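PDB 6OPF: nuclear RNA export factor 2, Panoramix fusion from Drosophila melanogaster, which acts with Panoramix, Piwi and Nxt1 in cotranscriptional transposon silencing, its UBA-like TAP-C domain binding a Panoramix helix. Local coordinates for residues H54-P57 with D58-A62; R79-A82 with V83-A86. All blocks are in the same frame, centred on the assembly; numbering follows the deposited sequence.

Contact 1: H54-P57 with D58-A62; sequences HEIP and DLAFA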
loop_
_atom_site.group_PDB
_atom_site.type_symbol
_atom_site.label_atom_id
_atom_site.label_comp_id
_atom_site.label_asym_id
_atom_site.label_seq_id
_atom_site.Cartn_x
_atom_site.Cartn_y
_atom_site.Cartn_z
ATOM N N HIS D 54 28.073 11.013 -2.729
ATOM C CA HIS D 54 27.719 10.616 -4.093
ATOM C C HIS D 54 26.591 9.594 -4.101
ATOM O O HIS D 54 26.540 8.722 -4.972
ATOM C CB HIS D 54 28.932 10.074 -4.858
ATOM C CG HIS D 54 29.953 11.116 -5.182
ATOM N ND1 HIS D 54 30.626 11.830 -4.214
ATOM C CD2 HIS D 54 30.398 11.584 -6.373
ATOM C CE1 HIS D 54 31.444 12.690 -4.792
ATOM N NE2 HIS D 54 31.328 12.559 -6.103
ATOM N N GLU D 55 25.688 9.688 -3.112
ATOM C CA GLU D 55 24.553 8.771 -3.047
ATOM C C GLU D 55 23.416 9.176 -3.974
ATOM O O GLU D 55 22.585 8.329 -4.322
ATOM C CB GLU D 55 24.019 8.669 -1.618
ATOM C CG GLU D 55 24.782 7.733 -0.699
ATOM C CD GLU D 55 24.039 7.444 0.602
ATOM O OE1 GLU D 55 24.633 7.678 1.678
ATOM O OE2 GLU D 55 22.870 6.977 0.552
ATOM N N ILE D 56 23.348 10.440 -4.373
ATOM C CA ILE D 56 22.177 10.954 -5.074
ATOM C C ILE D 56 22.581 11.270 -6.509
ATOM O O ILE D 56 23.411 12.162 -6.738
ATOM C CB ILE D 56 21.576 12.182 -4.380
ATOM C CG1 ILE D 56 21.297 11.878 -2.909
ATOM C CG2 ILE D 56 20.294 12.604 -5.110
ATOM C CD1 ILE D 56 20.782 13.073 -2.106
ATOM N N PRO D 57 22.050 10.551 -7.498
ATOM C CA PRO D 57 22.434 10.811 -8.888
ATOM C C PRO D 57 21.899 12.147 -9.386
ATOM O O PRO D 57 20.892 12.664 -8.889
ATOM C CB PRO D 57 21.814 9.631 -9.650
ATOM C CG PRO D 57 20.706 9.125 -8.746
ATOM C CD PRO D 57 21.216 9.340 -7.361
ATOM N N ASP D 58 22.597 12.709 -10.384
ATOM C CA ASP D 58 22.175 13.986 -10.956
ATOM C C ASP D 58 20.720 13.939 -11.428
ATOM O O ASP D 58 19.968 14.896 -11.226
ATOM C CB ASP D 58 23.094 14.378 -12.108
ATOM C CG ASP D 58 24.495 14.797 -11.645
ATOM O OD1 ASP D 58 24.770 14.808 -10.430
ATOM O OD2 ASP D 58 25.308 15.150 -12.525
ATOM N N LEU D 59 20.280 12.833 -12.015
ATOM C CA LEU D 59 18.873 12.732 -12.489
ATOM C C LEU D 59 17.867 12.897 -11.353
ATOM O O LEU D 59 16.750 13.197 -11.650
ATOM C CB LEU D 59 18.534 11.392 -13.152
ATOM C CG LEU D 59 19.631 10.452 -13.599
ATOM C CD1 LEU D 59 19.443 9.066 -12.975
ATOM C CD2 LEU D 59 19.637 10.346 -15.120
ATOM N N ALA D 60 18.248 12.608 -10.123
ATOM C CA ALA D 60 17.265 12.724 -9.049
ATOM C C ALA D 60 16.878 14.168 -8.754
ATOM O O ALA D 60 15.911 14.395 -8.014
ATOM C CB ALA D 60 17.782 12.071 -7.776
ATOM N N PHE D 61 17.598 15.141 -9.302
ATOM C CA PHE D 61 17.320 16.547 -9.056
ATOM C C PHE D 61 16.424 17.164 -10.130
ATOM O O PHE D 61 16.368 18.390 -10.260
ATOM C CB PHE D 61 18.633 17.321 -8.936
ATOM C CG PHE D 61 19.454 16.927 -7.743
ATOM C CD1 PHE D 61 19.277 17.578 -6.527
ATOM C CD2 PHE D 61 20.399 15.902 -7.829
ATOM C CE1 PHE D 61 20.024 17.227 -5.421
ATOM C CE2 PHE D 61 21.152 15.543 -6.725
ATOM C CZ PHE D 61 20.977 16.195 -5.520
ATOM N N ALA D 62 15.701 16.335 -10.876
ATOM C CA ALA D 62 14.879 16.799 -11.983
ATOM C C ALA D 62 13.753 17.725 -11.534
ATOM O O ALA D 62 13.255 18.510 -12.346
ATOM C CB ALA D 62 14.303 15.595 -12.733
#

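Contact 2: R79-A82 with V83-A86; sequences RSLA and VARA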
loop_
_atom_site.group_PDB
_atom_site.type_symbol
_atom_site.label_atom_id
_atom_site.label_comp_id
_atom_site.label_asym_id
_atom_site.label_seq_id
_atom_site.Cartn_x
_atom_site.Cartn_y
_atom_site.Cartn_z
ATOM N N ARG D 79 21.946 19.870 -9.386
ATOM C CA ARG D 79 22.493 19.282 -8.164
ATOM C C ARG D 79 23.278 20.314 -7.363
ATOM O O ARG D 79 23.115 20.420 -6.143
ATOM C CB ARG D 79 23.384 18.072 -8.480
ATOM C CG ARG D 79 23.940 17.385 -7.217
ATOM C CD ARG D 79 24.909 16.240 -7.554
ATOM N NE ARG D 79 25.770 16.674 -8.639
ATOM C CZ ARG D 79 27.016 17.110 -8.490
ATOM N NH1 ARG D 79 27.597 17.126 -7.292
ATOM N NH2 ARG D 79 27.689 17.510 -9.559
ATOM N N SER D 80 24.137 21.083 -8.041
ATOM C CA SER D 80 24.940 22.097 -7.357
ATOM C C SER D 80 24.062 23.169 -6.727
ATOM O O SER D 80 24.271 23.562 -5.575
ATOM C CB SER D 80 25.933 22.725 -8.336
ATOM O OG SER D 80 26.783 21.726 -8.903
ATOM N N LEU D 81 23.075 23.660 -7.476
ATOM C CA LEU D 81 22.202 24.709 -6.967
ATOM C C LEU D 81 21.340 24.210 -5.812
ATOM O O LEU D 81 21.063 24.956 -4.866
ATOM C CB LEU D 81 21.335 25.231 -8.106
ATOM C CG LEU D 81 20.461 26.448 -7.815
ATOM C CD1 LEU D 81 21.247 27.498 -7.025
ATOM C CD2 LEU D 81 19.987 27.019 -9.131
ATOM N N ALA D 82 20.895 22.955 -5.866
ATOM C CA ALA D 82 20.090 22.433 -4.766
ATOM C C ALA D 82 20.910 22.321 -3.486
ATOM O O ALA D 82 20.407 22.593 -2.390
ATOM C CB ALA D 82 19.497 21.082 -5.149
ATOM N N VAL D 83 22.176 21.914 -3.600
ATOM C CA VAL D 83 23.051 21.913 -2.427
ATOM C C VAL D 83 23.156 23.322 -1.836
ATOM O O VAL D 83 23.010 23.518 -0.623
ATOM C CB VAL D 83 24.432 21.343 -2.794
ATOM C CG1 VAL D 83 25.402 21.515 -1.629
ATOM C CG2 VAL D 83 24.281 19.891 -3.196
ATOM N N ALA D 84 23.339 24.313 -2.713
ATOM C CA ALA D 84 23.440 25.724 -2.272
ATOM C C ALA D 84 22.126 26.154 -1.607
ATOM O O ALA D 84 22.186 26.859 -0.581
ATOM C CB ALA D 84 23.780 26.607 -3.447
ATOM N N ARG D 85 20.986 25.741 -2.175
ATOM C CA ARG D 85 19.648 26.102 -1.628
ATOM C C ARG D 85 19.479 25.506 -0.224
ATOM O O ARG D 85 18.951 26.213 0.657
ATOM C CB ARG D 85 18.540 25.614 -2.567
ATOM C CG ARG D 85 18.541 26.287 -3.932
ATOM C CD ARG D 85 17.615 25.599 -4.917
ATOM N NE ARG D 85 16.230 25.602 -4.470
ATOM C CZ ARG D 85 15.428 26.659 -4.514
ATOM N NH1 ARG D 85 15.875 27.810 -4.987
ATOM N NH2 ARG D 85 14.182 26.564 -4.084
ATOM N N ALA D 86 19.915 24.256 -0.035
ATOM C CA ALA D 86 19.826 23.578 1.256
ATOM C C ALA D 86 20.701 24.251 2.305
ATOM O O ALA D 86 20.282 24.415 3.456
ATOM C CB ALA D 86 20.213 22.101 1.105
#

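Contact 1: H54-P57 with D58-A62
I56 and F61 meet at the apolar centre of this turn, which lies in the TAP-C (UBA) domain of the Nxf2 part, in the loop that follows helix 40-52. The gamma methyl CG2 of I56 comes to within 3.5 Å of F61 CE2, approaching the ring obliquely, and the two side chains cross at about a right angle. CG2 can do this because it lies anti to the backbone N, whereas the other branch, starting at CG1, stands beside that N (chi1 -53°). The same methyl touches A60 CB at 3.7 Å. That one-carbon side chain is small enough to sit close to the backbone as well, A60 CB lying 3.4 Å from P57 O. W28 of helix 26-35 packs on I56, P57 and A60, and F47 of helix 40-52 adds to the cover over I56.

Farther out, P57 CB rests 4.1 Å from L59 CD1 at the margin of the turn. Proline has no N-H to place and suits the residue just before the short 3-10 segment 58-60. Its carbonyl opens that segment: A60 N donates to P57 O at 2.9 Å. F61 N repeats the pattern one residue later, bonding to D58 O at 3.1 Å.

At the polar edge, D58 OD1 has its salt-bridge partner, R79, in the fused Panoramix helix. The chemistry thus divides the work: 3-10 bonds satisfy the carbonyls of P57 and D58, I56 and A60 pack against W28, and F61 lies between I56 and helix 75-93.

Contact 2: R79-A82 with V83-A86
L81 and R85 sit one turn apart in the alpha-helix 75-93, the Panoramix part of the fusion, within the region that interacts with Nxf2. Four backbone bonds of the regular i to i+4 kind run through the contact: V83 N to R79 O, A84 N to S80 O, R85 N to L81 O and A86 N to A82 O. They measure between 2.8 Å, for R85 N to L81 O, and 3.1 Å, for V83 N to R79 O.

Apolar contacts are light. L81 CG lies 4.1 Å from R85 CD, so leucine meets the aliphatic stem of the arginine, and the two side chains cross obliquely. The small methyls of A82 and A86 suit the buried side, where A86 packs on L44 and F47 of helix 40-52.

The charged groups reach beyond the helix. R85 bends at chi3 (61°), and its NE and NH2 donate to the carbonyls of V21 and E20 in helix 8-22 of the Nxf2 part; R79 likewise reaches the loop 58-62.

Side chains also pack closely on backbone. R85 CG, beside its own backbone N (chi1 -65°), comes to 3.0 Å from L81 O. With CG2 likewise beside its own N, V83 brings that methyl to 3.2 Å from R79 O.

How the contacts relate
Contact 1 and contact 2 belong to different proteins joined in one engineered chain: 54-62 closes the Nxf2 part of the fusion, and 79-86 lies in the Panoramix helix. Their centres are 11 Å apart, and they touch directly. D58 OD1 and R79 NE form a salt bridge at 2.8 Å, while the aliphatic part of R79 lies on the F61 ring, CG to CE2 3.4 Å. A82 CB meets F61 CD1 at 3.8 Å on the same ring. F61 is thus shared, packing on I56 within contact 1 and on the helix of contact 2. In this engineered fusion, helix 75-93 lies against the TAP-C domain through these contacts. Separately, TAP-C is the domain of Nxf2 that mediates the interaction with Panoramix.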